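Local coordinates for protein N-acetylgalactosaminyltransferase 7 (Homo sapiens, PDB 6IWR) that belongs to a glycosyltransferase family, joining a GT-A fold domain of glycosyl transferase family 2 to a ricin-type beta-trefoil lectin domain, at residues L125-N130 and L163-H168. Numbering follows the deposited sequence.
Sequences LDRSVN and LMRTVH
Asp126 and His168 supply the one hydrogen bond between the loop 125-130 and the helical residues 163-168: ND1 of His168 donates to OD1 of Asp126 with an N-H...O angle of 150°. The modelled length of this His-carboxylate bond is very short and doubtful at this resolution. OD1 lies at the edge of the ring near its plane, but the carboxylate is turned 53° from that plane, and Asp126 OD2 is farther from His168 ND1. The far nitrogen, NE2, hydrogen-bonds to Tyr201 OH, so both ring nitrogens have partners and the rotation of the ring is fixed.

Apolar contact centres on Leu125, which lies across the same ring. Leu125 CB sits over one face of the His168 ring, 3.8 Å from its centroid and 12° off the normal, a CH-pi contact. The branch at CG divides the methyls: Leu125 CD1 reaches His168 NE2 and Met164 CB, whereas Leu125 CD2 packs on Arg165 CB (3.9 Å).

The aliphatic part of Arg165 passes Leu125 O, with CG 3.6 Å from that oxygen, before its guanidinium bonds to Ser120 OG and Ser124 O. Arg127 CG touches Arg165 CD, while Arg127 NE forms a salt bridge with Glu245 OE1. The loop is thus held against helix 160-173 in part by the His168 ring, together with Leu125-Arg165 packing; the carboxylate could promote imidazole protonation, though ND1 as donor also fits the neutral ring.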
loop_
_atom_site.group_PDB
_atom_site.type_symbol
_atom_site.label_atom_id
_atom_site.label_comp_id
_atom_site.label_asym_id
_atom_site.label_seq_id
_atom_site.Cartn_x
_atom_site.Cartn_y
_atom_site.Cartn_z
ATOM N N LEU A 125 8.365 -26.530 18.436
ATOM C CA LEU A 125 8.108 -25.620 19.546
ATOM C C LEU A 125 9.321 -25.461 20.458
ATOM O O LEU A 125 9.411 -24.450 21.170
ATOM C CB LEU A 125 6.920 -26.099 20.365
ATOM C CG LEU A 125 5.631 -26.252 19.566
ATOM C CD1 LEU A 125 4.556 -26.897 20.442
ATOM C CD2 LEU A 125 5.197 -24.912 19.021
ATOM N N ASP A 126 10.259 -26.419 20.435
ATOM C CA ASP A 126 11.444 -26.420 21.289
ATOM C C ASP A 126 12.723 -26.124 20.509
ATOM O O ASP A 126 13.820 -26.499 20.918
ATOM C CB ASP A 126 11.566 -27.763 22.008
ATOM C CG ASP A 126 10.360 -28.064 22.871
ATOM O OD1 ASP A 126 9.976 -27.209 23.708
ATOM O OD2 ASP A 126 9.774 -29.158 22.695
ATOM N N ARG A 127 12.597 -25.444 19.386
ATOM C CA ARG A 127 13.746 -25.234 18.530
ATOM C C ARG A 127 14.811 -24.427 19.248
ATOM O O ARG A 127 14.518 -23.633 20.142
ATOM C CB ARG A 127 13.337 -24.515 17.249
ATOM C CG ARG A 127 12.997 -23.038 17.446
ATOM C CD ARG A 127 13.148 -22.391 16.140
ATOM N NE ARG A 127 12.818 -20.983 16.133
ATOM C CZ ARG A 127 12.781 -20.257 15.016
ATOM N NH1 ARG A 127 12.479 -18.968 15.066
ATOM N NH2 ARG A 127 13.038 -20.833 13.849
ATOM N N SER A 128 16.056 -24.644 18.840
ATOM C CA SER A 128 17.163 -23.810 19.271
ATOM C C SER A 128 17.116 -22.518 18.470
ATOM O O SER A 128 16.346 -22.425 17.513
ATOM C CB SER A 128 18.479 -24.541 19.063
ATOM O OG SER A 128 18.586 -24.968 17.714
ATOM N N VAL A 129 17.934 -21.530 18.826
ATOM C CA VAL A 129 17.852 -20.218 18.197
ATOM C C VAL A 129 19.253 -19.628 18.093
ATOM O O VAL A 129 20.169 -20.036 18.804
ATOM C CB VAL A 129 16.870 -19.321 18.993
ATOM C CG1 VAL A 129 17.459 -17.971 19.232
ATOM C CG2 VAL A 129 15.546 -19.228 18.258
ATOM N N ASN A 130 19.429 -18.692 17.166
ATOM C CA ASN A 130 20.697 -17.990 17.079
ATOM C C ASN A 130 20.880 -17.077 18.297
ATOM O O ASN A 130 19.923 -16.667 18.954
ATOM C CB ASN A 130 20.776 -17.195 15.772
ATOM C CG ASN A 130 19.635 -16.181 15.617
ATOM O OD1 ASN A 130 19.309 -15.778 14.523
ATOM N ND2 ASN A 130 19.021 -15.776 16.724
ATOM N N LEU A 163 1.904 -19.400 19.641
ATOM C CA LEU A 163 1.605 -19.218 21.058
ATOM C C LEU A 163 2.384 -20.213 21.907
ATOM O O LEU A 163 2.990 -19.842 22.923
ATOM C CB LEU A 163 0.103 -19.373 21.309
ATOM C CG LEU A 163 -0.335 -19.364 22.781
ATOM C CD1 LEU A 163 0.262 -18.145 23.468
ATOM C CD2 LEU A 163 -1.863 -19.389 22.942
ATOM N N MET A 164 2.394 -21.484 21.494
ATOM C CA MET A 164 3.009 -22.497 22.337
ATOM C C MET A 164 4.530 -22.444 22.241
ATOM O O MET A 164 5.224 -22.869 23.179
ATOM C CB MET A 164 2.472 -23.885 21.986
ATOM C CG MET A 164 1.014 -24.146 22.390
ATOM S SD MET A 164 0.454 -23.513 24.001
ATOM C CE MET A 164 1.657 -24.194 25.092
ATOM N N ARG A 165 5.071 -21.889 21.151
ATOM C CA ARG A 165 6.522 -21.750 21.079
ATOM C C ARG A 165 7.007 -20.652 22.015
ATOM O O ARG A 165 8.087 -20.772 22.608
ATOM C CB ARG A 165 6.976 -21.491 19.642
ATOM C CG ARG A 165 8.509 -21.406 19.454
ATOM C CD ARG A 165 8.980 -21.855 18.035
ATOM N NE ARG A 165 8.148 -21.253 16.998
ATOM C CZ ARG A 165 7.392 -21.913 16.130
ATOM N NH1 ARG A 165 6.658 -21.218 15.267
ATOM N NH2 ARG A 165 7.373 -23.243 16.095
ATOM N N THR A 166 6.218 -19.582 22.182
ATOM C CA THR A 166 6.560 -18.578 23.184
ATOM C C THR A 166 6.738 -19.240 24.543
ATOM O O THR A 166 7.782 -19.109 25.197
ATOM C CB THR A 166 5.459 -17.527 23.291
ATOM O OG1 THR A 166 5.053 -17.086 21.992
ATOM C CG2 THR A 166 5.940 -16.340 24.123
ATOM N N VAL A 167 5.697 -19.969 24.962
ATOM C CA VAL A 167 5.689 -20.655 26.243
ATOM C C VAL A 167 6.812 -21.681 26.314
ATOM O O VAL A 167 7.579 -21.719 27.287
ATOM C CB VAL A 167 4.306 -21.298 26.484
ATOM C CG1 VAL A 167 4.348 -22.233 27.696
ATOM C CG2 VAL A 167 3.240 -20.209 26.693
ATOM N N HIS A 168 6.901 -22.560 25.313
ATOM C CA HIS A 168 7.992 -23.530 25.309
ATOM C C HIS A 168 9.326 -22.818 25.480
ATOM O O HIS A 168 10.155 -23.200 26.316
ATOM C CB HIS A 168 7.989 -24.361 24.014
ATOM C CG HIS A 168 7.088 -25.559 24.058
ATOM N ND1 HIS A 168 7.559 -26.847 24.208
ATOM C CD2 HIS A 168 5.740 -25.664 23.964
ATOM C CE1 HIS A 168 6.541 -27.691 24.209
ATOM N NE2 HIS A 168 5.426 -27.000 24.056
#